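Local coordinates for glycosyl hydrolases family 31 family protein (Aspergillus niger, PDB 6DRU) that releases alpha-xylose from the non-reducing terminal glucose of xyloglucan oligosaccharides, as a glycosyl hydrolase family 31 alpha-xylosidase, at residues Thr112-Pro117 with Leu121-Tyr126; Ser601-Phe606 with Arg611-Pro616; Asn673-Thr678 with Thr685-Gln690. All blocks are in the same frame, centred on the assembly; numbering follows the deposited sequence.

Contact 1 (Thr112-Pro117 with Leu121-Tyr126); sequences TNEYAP and LNPRYY. With MAN (alpha-D-mannopyranose), chain I; MAN (alpha-D-mannopyranose), chain B.
Glu114 and Arg124 form a salt bridge across this contact, and both carboxylate oxygens converge on one nitrogen: NH1 of Arg124 lies 2.7 Å from OE1 of Glu114 and also makes a weak hydrogen bond to OE2. OE2 sits at the edge of the guanidinium, in its plane, while the two flat groups are turned 38° apart. Here the chain leaves strand 108-113, at the margin of one antiparallel sheet, and turns into strand 124-127, at the margin of another, in the N-terminal beta-rich part of the family 31 fold. Glutamate and arginine suit a buried crossing because each has further partners: OE1 of Glu114 also accepts from Leu97 N, and NH2 of Arg124 forms a salt bridge with Glu17 and a hydrogen bond to Tyr95 O. A bend at chi3 (-66°) brings the arginine end back to the carboxylate.

An Asx turn shapes the entry to the second strand. OD1 of Asn122 accepts from Arg124 N at 3.0 Å, in the carbonyl plane and on a lone pair, a bridge that the short asparagine side chain makes easily. A water donates to both Tyr115 O and Leu121 O, linking two backbone carbonyls.

Compact Pro123 packs beside Glu114, its CB 3.7 Å from CB of Glu114, and its CG meets the methyl of Ala116. On the far side of 112-117 lie two mannoses of a protein-linked glycan: Asn113 ND2 donates to O3 of one mannose at 3.1 Å, and Ala116 N donates to O4 of the other at 3.2 Å.

Contact 2 (Ser601-Phe606 with Arg611-Pro616); sequences SIFNQF and RSIMRP
Ile613 reaches into the side of the helical segment 601-606 and meets three of its side chains with different atoms: CD1 and CG1 along one branch, and the CG2 methyl on the other. Its CD1 methyl lies over one face of the Phe603 ring, 3.6 Å from the centroid and only 14° off the ring normal, a CH-pi contact, although the two side chains as wholes lie obliquely to each other. CG2 turns to Ile602, whose CD1 is 3.7 Å away; these two isoleucines cross at about a right angle. CG1, the middle of the chain, packs against CB of Phe606 at 3.8 Å, again nearly perpendicular. The beta-branched shape of Ile613 explains the division: with CG1 anti to the carbonyl carbon and the chain extended beyond it, the two methyls part toward different neighbours.

Phe606 is used differently from Phe603. Its CG lies anti to the backbone N (chi1 -177°), which swings the ring alongside the second segment, where Arg611 O comes to the ring edge near its plane, 3.3 Å from CD1. Phe603 also makes edge-to-face contacts with Trp512 and Phe553, so its ring joins a larger aromatic cluster.

Helix 596-609 is here packed against the chain entering strand 614-615, a margin of the antiparallel sheet in the family 31 C-terminal domain; Ile613 and Arg615 bond through their backbones to Gly646 and Met644. Gln605 and Arg611 meet through their aliphatic bases, CB to CB at 4.0 Å; the end of the arginine leads away.

Arg615 bonds within its own segment: NH1 donates to Ser612 O at 3.2 Å and 165°, on a carbonyl lone pair and in the guanidinium plane, while NH2 and NE form salt bridges with Asp229 and Asp620.

Contact 3 (Asn673-Thr678 with Thr685-Gln690); sequences NTKPWT and TYAGGQ
The indole of Trp677 meets Gly688 at its edge, not over a face: the glycine CA lies in the ring plane, 3.9 Å from CD1. The ring of Tyr686 is likewise approached edge-on, by Trp677 O. Both aromatic side chains rise from the same side of the sheet and both touch Leu666; the larger indole, which is buried, also reaches Phe704 and Leu706. Its NE1 is satisfied by Pro667 O. Glycine suits position 688 because, lacking a side chain, it lets the backbone come close to the indole edge.

The two segments form a beta hairpin at the margin of the C-terminal antiparallel sheet. Trp677 and Tyr686 make a hydrogen-bonded pair: Tyr686 N donates to Trp677 O at 2.8 Å, and the return bond from Trp677 N to Tyr686 O is weak at 3.4 Å. Next to it stands the non-hydrogen-bonded pair Thr678 and Thr685. Their side chains lie side by side on the other side of the sheet, OG1 of Thr678 being 3.7 Å from CG2 of Thr685; beta-branched threonine suits an extended strand.

Lys675 runs across Thr685 at about a right angle, bent at chi3 (74°), and its CE methylene sits 3.4 Å from OG1 of Thr685. CD of Pro676 packs against Tyr686 O at 3.4 Å. Beyond the hairpin Gly689 and Gln690 both face Leu666 in a G1 beta bulge, where the positive phi of Gly689 is readily taken up by glycine. The amide of Gln690 closes back on its own segment, NE2 donating to Ala687 O at 3.1 Å.

How the contacts relate
The three contacts follow one another along the chain and none touches another. Contact 1 stands apart in the N-terminal beta-rich region, its centre about 37 Å from that of contact 2 and about 48 Å from that of contact 3. Contacts 2 and 3 are closer, with centres about 23 Å apart, and both reach one antiparallel sheet, whose outermost strands within this chain are 614-615 and 685-686. None includes a residue of the xylose pocket or the active-site aspartates Asp395 and Asp487, though the Ala116 side chain of contact 1 is about 13 Å from a bound xylose. Contact 1 differs in lying against mannoses of a glycan and in meeting the second subunit.

Contact 1 (Thr112-Pro117 with Leu121-Tyr126)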
loop_
_atom_site.group_PDB
_atom_site.type_symbol
_atom_site.label_atom_id
_atom_site.label_comp_id
_atom_site.label_asym_id
_atom_site.label_seq_id
_atom_site.Cartn_x
_atom_site.Cartn_y
_atom_site.Cartn_z
ATOM N N THR A 112 -25.859 9.776 22.472
ATOM C CA THR A 112 -25.033 10.160 21.334
ATOM C C THR A 112 -25.695 9.634 20.071
ATOM O O THR A 112 -26.477 8.680 20.111
ATOM C CB THR A 112 -23.603 9.615 21.444
ATOM O OG1 THR A 112 -22.855 9.998 20.282
ATOM C CG2 THR A 112 -23.617 8.096 21.555
ATOM N N ASN A 113 -25.374 10.273 18.950
ATOM C CA ASN A 113 -25.766 9.794 17.634
ATOM C C ASN A 113 -24.554 9.844 16.715
ATOM O O ASN A 113 -23.482 10.326 17.090
ATOM C CB ASN A 113 -26.940 10.604 17.057
ATOM C CG ASN A 113 -26.700 12.103 17.084
ATOM O OD1 ASN A 113 -25.564 12.567 17.156
ATOM N ND2 ASN A 113 -27.782 12.870 17.025
ATOM N N GLU A 114 -24.725 9.325 15.501
ATOM C CA GLU A 114 -23.648 9.372 14.524
ATOM C C GLU A 114 -23.439 10.808 14.062
ATOM O O GLU A 114 -24.388 11.484 13.651
ATOM C CB GLU A 114 -23.956 8.464 13.335
ATOM C CG GLU A 114 -24.291 7.029 13.725
ATOM C CD GLU A 114 -24.364 6.093 12.532
ATOM O OE1 GLU A 114 -25.036 6.443 11.538
ATOM O OE2 GLU A 114 -23.752 5.003 12.593
ATOM N N TYR A 115 -22.196 11.278 14.150
ATOM C CA TYR A 115 -21.871 12.656 13.806
ATOM C C TYR A 115 -22.108 12.908 12.324
ATOM O O TYR A 115 -21.227 12.655 11.498
ATOM C CB TYR A 115 -20.422 12.974 14.176
ATOM C CG TYR A 115 -20.030 14.414 13.937
ATOM C CD1 TYR A 115 -20.414 15.413 14.821
ATOM C CD2 TYR A 115 -19.275 14.774 12.830
ATOM C CE1 TYR A 115 -20.055 16.733 14.608
ATOM C CE2 TYR A 115 -18.913 16.091 12.609
ATOM C CZ TYR A 115 -19.306 17.065 13.500
ATOM O OH TYR A 115 -18.946 18.375 13.283
ATOM N N ALA A 116 -23.293 13.403 11.978
ATOM C CA ALA A 116 -23.653 13.678 10.586
ATOM C C ALA A 116 -24.471 14.959 10.501
ATOM O O ALA A 116 -25.676 14.933 10.223
ATOM C CB ALA A 116 -24.416 12.498 9.981
ATOM N N PRO A 117 -23.836 16.120 10.729
ATOM C CA PRO A 117 -24.477 17.383 10.342
ATOM C C PRO A 117 -24.546 17.508 8.828
ATOM O O PRO A 117 -24.066 16.624 8.111
ATOM C CB PRO A 117 -23.569 18.451 10.968
ATOM C CG PRO A 117 -22.265 17.781 11.152
ATOM C CD PRO A 117 -22.563 16.345 11.435
ATOM N N LEU A 121 -18.134 14.654 6.913
ATOM C CA LEU A 121 -17.779 13.376 6.324
ATOM C C LEU A 121 -18.714 12.286 6.835
ATOM O O LEU A 121 -19.417 12.449 7.839
ATOM C CB LEU A 121 -16.325 13.023 6.639
ATOM C CG LEU A 121 -15.291 14.100 6.303
ATOM C CD1 LEU A 121 -14.008 13.899 7.108
ATOM C CD2 LEU A 121 -15.000 14.127 4.809
ATOM N N ASN A 122 -18.722 11.166 6.125
ATOM C CA ASN A 122 -19.625 10.080 6.471
ATOM C C ASN A 122 -19.265 9.532 7.848
ATOM O O ASN A 122 -18.093 9.216 8.097
ATOM C CB ASN A 122 -19.561 8.973 5.423
ATOM C CG ASN A 122 -20.761 8.050 5.484
ATOM O OD1 ASN A 122 -20.868 7.213 6.380
ATOM N ND2 ASN A 122 -21.676 8.202 4.532
ATOM N N PRO A 123 -20.227 9.413 8.767
ATOM C CA PRO A 123 -19.903 8.915 10.115
ATOM C C PRO A 123 -19.422 7.472 10.142
ATOM O O PRO A 123 -18.926 7.029 11.185
ATOM C CB PRO A 123 -21.226 9.077 10.877
ATOM C CG PRO A 123 -22.277 9.081 9.817
ATOM C CD PRO A 123 -21.655 9.741 8.621
ATOM N N ARG A 124 -19.560 6.728 9.048
ATOM C CA ARG A 124 -19.001 5.384 8.909
ATOM C C ARG A 124 -18.136 5.401 7.652
ATOM O O ARG A 124 -18.595 5.045 6.564
ATOM C CB ARG A 124 -20.104 4.322 8.831
ATOM C CG ARG A 124 -21.039 4.314 10.032
ATOM C CD ARG A 124 -21.963 3.103 10.022
ATOM N NE ARG A 124 -22.899 3.126 8.901
ATOM C CZ ARG A 124 -24.126 3.636 8.962
ATOM N NH1 ARG A 124 -24.570 4.172 10.090
ATOM N NH2 ARG A 124 -24.907 3.612 7.891
ATOM N N TYR A 125 -16.883 5.819 7.805
ATOM C CA TYR A 125 -15.981 6.041 6.683
ATOM C C TYR A 125 -15.084 4.826 6.483
ATOM O O TYR A 125 -14.453 4.351 7.434
ATOM C CB TYR A 125 -15.132 7.292 6.917
ATOM C CG TYR A 125 -14.442 7.809 5.677
ATOM C CD1 TYR A 125 -13.177 7.360 5.324
ATOM C CD2 TYR A 125 -15.055 8.751 4.859
ATOM C CE1 TYR A 125 -12.540 7.831 4.190
ATOM C CE2 TYR A 125 -14.427 9.229 3.723
ATOM C CZ TYR A 125 -13.170 8.766 3.392
ATOM O OH TYR A 125 -12.539 9.238 2.263
ATOM N N TYR A 126 -15.026 4.330 5.249
ATOM C CA TYR A 126 -14.205 3.182 4.894
ATOM C C TYR A 126 -13.161 3.594 3.865
ATOM O O TYR A 126 -13.428 4.427 2.993
ATOM C CB TYR A 126 -15.057 2.037 4.342
ATOM C CG TYR A 126 -16.192 1.631 5.251
ATOM C CD1 TYR A 126 -15.958 0.877 6.393
ATOM C CD2 TYR A 126 -17.501 1.997 4.962
ATOM C CE1 TYR A 126 -16.996 0.504 7.226
ATOM C CE2 TYR A 126 -18.544 1.628 5.789
ATOM C CZ TYR A 126 -18.287 0.882 6.918
ATOM O OH TYR A 126 -19.326 0.513 7.743
HETATM C C1 MAN I . -27.988 16.666 15.054
HETATM C C2 MAN I . -27.943 15.797 13.818
HETATM C C3 MAN I . -26.832 14.777 13.962
HETATM C C4 MAN I . -25.539 15.459 14.349
HETATM C C5 MAN I . -25.773 16.385 15.523
HETATM C C6 MAN I . -24.483 17.105 15.851
HETATM O O2 MAN I . -27.709 16.600 12.685
HETATM O O3 MAN I . -26.651 14.102 12.740
HETATM O O4 MAN I . -24.590 14.485 14.710
HETATM O O5 MAN I . -26.759 17.334 15.195
HETATM O O6 MAN I . -24.351 18.225 15.004
HETATM C C1 MAN B . -29.112 17.309 19.437
HETATM C C2 MAN B . -28.249 16.874 18.270
HETATM C C3 MAN B . -29.114 16.430 17.108
HETATM C C4 MAN B . -30.178 15.469 17.584
HETATM C C5 MAN B . -30.921 16.101 18.739
HETATM C C6 MAN B . -32.050 15.200 19.193
HETATM O O2 MAN B . -27.400 15.818 18.656
HETATM O O3 MAN B . -28.303 15.797 16.148
HETATM O O4 MAN B . -31.072 15.202 16.531
HETATM O O5 MAN B . -30.020 16.297 19.801
HETATM O O6 MAN B . -32.895 15.912 20.070
HETATM O O HOH W 1 -18.155 12.351 10.702
#

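Contact 2 (Ser601-Phe606 with Arg611-Pro616)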
loop_
_atom_site.group_PDB
_atom_site.type_symbol
_atom_site.label_atom_id
_atom_site.label_comp_id
_atom_site.label_asym_id
_atom_site.label_seq_id
_atom_site.Cartn_x
_atom_site.Cartn_y
_atom_site.Cartn_z
ATOM N N SER A 601 -12.908 -8.253 51.412
ATOM C CA SER A 601 -14.325 -7.960 51.220
ATOM C C SER A 601 -14.559 -7.096 49.985
ATOM O O SER A 601 -15.490 -7.350 49.211
ATOM C CB SER A 601 -14.890 -7.279 52.464
ATOM O OG SER A 601 -16.291 -7.113 52.356
ATOM N N ILE A 602 -13.727 -6.072 49.779
ATOM C CA ILE A 602 -13.923 -5.202 48.624
ATOM C C ILE A 602 -13.443 -5.878 47.344
ATOM O O ILE A 602 -13.954 -5.586 46.256
ATOM C CB ILE A 602 -13.234 -3.841 48.834
ATOM C CG1 ILE A 602 -11.717 -3.997 48.941
ATOM C CG2 ILE A 602 -13.791 -3.152 50.071
ATOM C CD1 ILE A 602 -10.980 -2.681 49.087
ATOM N N PHE A 603 -12.461 -6.780 47.440
ATOM C CA PHE A 603 -12.075 -7.568 46.275
ATOM C C PHE A 603 -13.175 -8.542 45.882
ATOM O O PHE A 603 -13.299 -8.895 44.702
ATOM C CB PHE A 603 -10.773 -8.323 46.548
ATOM C CG PHE A 603 -9.544 -7.606 46.069
ATOM C CD1 PHE A 603 -9.099 -7.764 44.767
ATOM C CD2 PHE A 603 -8.829 -6.780 46.920
ATOM C CE1 PHE A 603 -7.965 -7.110 44.322
ATOM C CE2 PHE A 603 -7.695 -6.123 46.479
ATOM C CZ PHE A 603 -7.263 -6.288 45.179
ATOM N N ASN A 604 -13.984 -8.976 46.850
ATOM C CA ASN A 604 -15.077 -9.892 46.549
ATOM C C ASN A 604 -16.214 -9.179 45.828
ATOM O O ASN A 604 -16.828 -9.745 44.915
ATOM C CB ASN A 604 -15.577 -10.543 47.838
ATOM C CG ASN A 604 -16.727 -11.500 47.602
ATOM O OD1 ASN A 604 -17.894 -11.124 47.720
ATOM N ND2 ASN A 604 -16.404 -12.743 47.261
ATOM N N GLN A 605 -16.508 -7.934 46.218
ATOM C CA GLN A 605 -17.554 -7.181 45.533
ATOM C C GLN A 605 -17.149 -6.811 44.114
ATOM O O GLN A 605 -18.002 -6.772 43.219
ATOM C CB GLN A 605 -17.913 -5.931 46.333
ATOM C CG GLN A 605 -19.030 -6.176 47.319
ATOM C CD GLN A 605 -20.320 -6.569 46.635
ATOM O OE1 GLN A 605 -20.778 -5.895 45.712
ATOM N NE2 GLN A 605 -20.907 -7.679 47.070
ATOM N N PHE A 606 -15.865 -6.528 43.888
ATOM C CA PHE A 606 -15.376 -6.361 42.523
ATOM C C PHE A 606 -15.554 -7.642 41.722
ATOM O O PHE A 606 -15.767 -7.595 40.504
ATOM C CB PHE A 606 -13.910 -5.929 42.538
ATOM C CG PHE A 606 -13.341 -5.660 41.174
ATOM C CD1 PHE A 606 -13.894 -4.684 40.360
ATOM C CD2 PHE A 606 -12.242 -6.363 40.714
ATOM C CE1 PHE A 606 -13.371 -4.428 39.105
ATOM C CE2 PHE A 606 -11.712 -6.105 39.463
ATOM C CZ PHE A 606 -12.281 -5.142 38.656
ATOM N N ARG A 611 -17.760 -3.894 41.228
ATOM C CA ARG A 611 -17.701 -2.763 42.143
ATOM C C ARG A 611 -16.264 -2.269 42.236
ATOM O O ARG A 611 -15.392 -2.992 42.731
ATOM C CB ARG A 611 -18.228 -3.175 43.518
ATOM C CG ARG A 611 -18.596 -2.027 44.428
ATOM C CD ARG A 611 -19.650 -1.157 43.774
ATOM N NE ARG A 611 -20.124 -0.103 44.664
ATOM C CZ ARG A 611 -21.287 -0.142 45.303
ATOM N NH1 ARG A 611 -22.092 -1.185 45.148
ATOM N NH2 ARG A 611 -21.647 0.859 46.096
ATOM N N SER A 612 -16.008 -1.055 41.755
ATOM C CA SER A 612 -14.640 -0.558 41.665
ATOM C C SER A 612 -13.982 -0.510 43.038
ATOM O O SER A 612 -14.595 -0.104 44.028
ATOM C CB SER A 612 -14.621 0.828 41.029
ATOM O OG SER A 612 -15.223 0.813 39.747
ATOM N N ILE A 613 -12.720 -0.935 43.090
ATOM C CA ILE A 613 -11.991 -1.019 44.350
ATOM C C ILE A 613 -11.513 0.368 44.759
ATOM O O ILE A 613 -12.006 0.933 45.742
ATOM C CB ILE A 613 -10.824 -2.016 44.247
ATOM C CG1 ILE A 613 -11.365 -3.406 43.906
ATOM C CG2 ILE A 613 -10.038 -2.053 45.545
ATOM C CD1 ILE A 613 -10.298 -4.453 43.744
ATOM N N MET A 614 -10.563 0.936 44.023
ATOM C CA MET A 614 -10.202 2.331 44.236
ATOM C C MET A 614 -11.075 3.196 43.336
ATOM O O MET A 614 -11.166 2.961 42.127
ATOM C CB MET A 614 -8.710 2.583 43.998
ATOM C CG MET A 614 -8.158 2.220 42.638
ATOM S SD MET A 614 -6.368 2.486 42.604
ATOM C CE MET A 614 -6.271 4.266 42.783
ATOM N N ARG A 615 -11.726 4.188 43.938
ATOM C CA ARG A 615 -12.903 4.818 43.356
ATOM C C ARG A 615 -12.695 6.315 43.186
ATOM O O ARG A 615 -12.495 7.024 44.187
ATOM C CB ARG A 615 -14.124 4.549 44.242
ATOM C CG ARG A 615 -14.389 3.070 44.480
ATOM C CD ARG A 615 -15.462 2.838 45.532
ATOM N NE ARG A 615 -16.762 3.369 45.131
ATOM C CZ ARG A 615 -17.582 2.772 44.273
ATOM N NH1 ARG A 615 -17.239 1.619 43.716
ATOM N NH2 ARG A 615 -18.745 3.332 43.970
ATOM N N PRO A 616 -12.730 6.837 41.962
ATOM C CA PRO A 616 -12.745 8.293 41.788
ATOM C C PRO A 616 -13.985 8.897 42.429
ATOM O O PRO A 616 -15.025 8.248 42.556
ATOM C CB PRO A 616 -12.748 8.470 40.265
ATOM C CG PRO A 616 -13.219 7.157 39.722
ATOM C CD PRO A 616 -12.714 6.125 40.675
#

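Contact 3 (Asn673-Thr678 with Thr685-Gln690)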
loop_
_atom_site.group_PDB
_atom_site.type_symbol
_atom_site.label_atom_id
_atom_site.label_comp_id
_atom_site.label_asym_id
_atom_site.label_seq_id
_atom_site.Cartn_x
_atom_site.Cartn_y
_atom_site.Cartn_z
ATOM N N ASN A 673 -26.436 17.712 58.805
ATOM C CA ASN A 673 -26.558 17.777 60.254
ATOM C C ASN A 673 -25.578 16.861 60.977
ATOM O O ASN A 673 -25.651 16.752 62.207
ATOM C CB ASN A 673 -27.985 17.410 60.669
ATOM C CG ASN A 673 -29.037 18.087 59.813
ATOM O OD1 ASN A 673 -28.854 19.217 59.361
ATOM N ND2 ASN A 673 -30.148 17.396 59.586
ATOM N N THR A 674 -24.666 16.209 60.260
ATOM C CA THR A 674 -23.738 15.263 60.864
ATOM C C THR A 674 -22.309 15.632 60.484
ATOM O O THR A 674 -22.058 16.586 59.742
ATOM C CB THR A 674 -24.053 13.822 60.436
ATOM O OG1 THR A 674 -23.150 12.919 61.089
ATOM C CG2 THR A 674 -23.904 13.668 58.933
ATOM N N LYS A 675 -21.367 14.855 61.018
ATOM C CA LYS A 675 -19.946 14.962 60.695
ATOM C C LYS A 675 -19.478 13.545 60.390
ATOM O O LYS A 675 -19.036 12.817 61.290
ATOM C CB LYS A 675 -19.170 15.601 61.845
ATOM C CG LYS A 675 -19.625 17.024 62.154
ATOM C CD LYS A 675 -19.111 17.516 63.497
ATOM C CE LYS A 675 -17.635 17.858 63.455
ATOM N NZ LYS A 675 -17.142 18.295 64.792
ATOM N N PRO A 676 -19.562 13.114 59.130
ATOM C CA PRO A 676 -19.369 11.690 58.828
ATOM C C PRO A 676 -17.915 11.285 58.640
ATOM O O PRO A 676 -17.586 10.099 58.740
ATOM C CB PRO A 676 -20.170 11.497 57.530
ATOM C CG PRO A 676 -20.623 12.895 57.093
ATOM C CD PRO A 676 -19.877 13.887 57.921
ATOM N N TRP A 677 -17.037 12.249 58.375
ATOM C CA TRP A 677 -15.642 11.958 58.069
ATOM C C TRP A 677 -14.824 11.964 59.356
ATOM O O TRP A 677 -14.766 12.981 60.056
ATOM C CB TRP A 677 -15.081 12.969 57.069
ATOM C CG TRP A 677 -15.766 12.937 55.736
ATOM C CD1 TRP A 677 -16.610 13.878 55.226
ATOM C CD2 TRP A 677 -15.662 11.910 54.742
ATOM N NE1 TRP A 677 -17.039 13.501 53.976
ATOM C CE2 TRP A 677 -16.472 12.297 53.655
ATOM C CE3 TRP A 677 -14.962 10.700 54.664
ATOM C CZ2 TRP A 677 -16.602 11.517 52.505
ATOM C CZ3 TRP A 677 -15.090 9.930 53.521
ATOM C CH2 TRP A 677 -15.907 10.341 52.458
ATOM N N THR A 678 -14.185 10.837 59.656
ATOM C CA THR A 678 -13.327 10.691 60.824
ATOM C C THR A 678 -11.888 10.538 60.357
ATOM O O THR A 678 -11.573 9.611 59.603
ATOM C CB THR A 678 -13.741 9.488 61.669
ATOM O OG1 THR A 678 -15.109 9.628 62.071
ATOM C CG2 THR A 678 -12.858 9.372 62.902
ATOM N N THR A 685 -13.732 14.237 63.946
ATOM C CA THR A 685 -14.786 14.197 62.945
ATOM C C THR A 685 -14.930 15.558 62.281
ATOM O O THR A 685 -14.746 16.598 62.922
ATOM C CB THR A 685 -16.118 13.771 63.564
ATOM O OG1 THR A 685 -16.582 14.786 64.464
ATOM C CG2 THR A 685 -15.956 12.460 64.317
ATOM N N TYR A 686 -15.237 15.542 60.986
ATOM C CA TYR A 686 -15.408 16.752 60.198
ATOM C C TYR A 686 -16.688 16.650 59.380
ATOM O O TYR A 686 -17.183 15.557 59.095
ATOM C CB TYR A 686 -14.217 16.992 59.258
ATOM C CG TYR A 686 -12.874 17.086 59.946
ATOM C CD1 TYR A 686 -12.208 15.944 60.376
ATOM C CD2 TYR A 686 -12.262 18.316 60.150
ATOM C CE1 TYR A 686 -10.979 16.026 61.002
ATOM C CE2 TYR A 686 -11.032 18.408 60.774
ATOM C CZ TYR A 686 -10.394 17.260 61.198
ATOM O OH TYR A 686 -9.169 17.348 61.819
ATOM N N ALA A 687 -17.218 17.808 58.997
ATOM C CA ALA A 687 -18.408 17.863 58.163
ATOM C C ALA A 687 -18.021 17.865 56.690
ATOM O O ALA A 687 -16.976 18.394 56.301
ATOM C CB ALA A 687 -19.243 19.102 58.486
ATOM N N GLY A 688 -18.885 17.268 55.867
ATOM C CA GLY A 688 -18.616 17.179 54.449
ATOM C C GLY A 688 -18.873 18.478 53.710
ATOM O O GLY A 688 -19.591 19.363 54.171
ATOM N N GLY A 689 -18.261 18.586 52.533
ATOM C CA GLY A 689 -18.462 19.733 51.672
ATOM C C GLY A 689 -17.475 20.861 51.851
ATOM O O GLY A 689 -17.806 22.008 51.530
ATOM N N GLN A 690 -16.273 20.579 52.347
ATOM C CA GLN A 690 -15.285 21.617 52.600
ATOM C C GLN A 690 -13.888 21.025 52.489
ATOM O O GLN A 690 -13.703 19.805 52.519
ATOM C CB GLN A 690 -15.481 22.245 53.981
ATOM C CG GLN A 690 -15.731 21.213 55.066
ATOM C CD GLN A 690 -15.298 21.685 56.435
ATOM O OE1 GLN A 690 -14.802 22.800 56.594
ATOM N NE2 GLN A 690 -15.479 20.830 57.436
#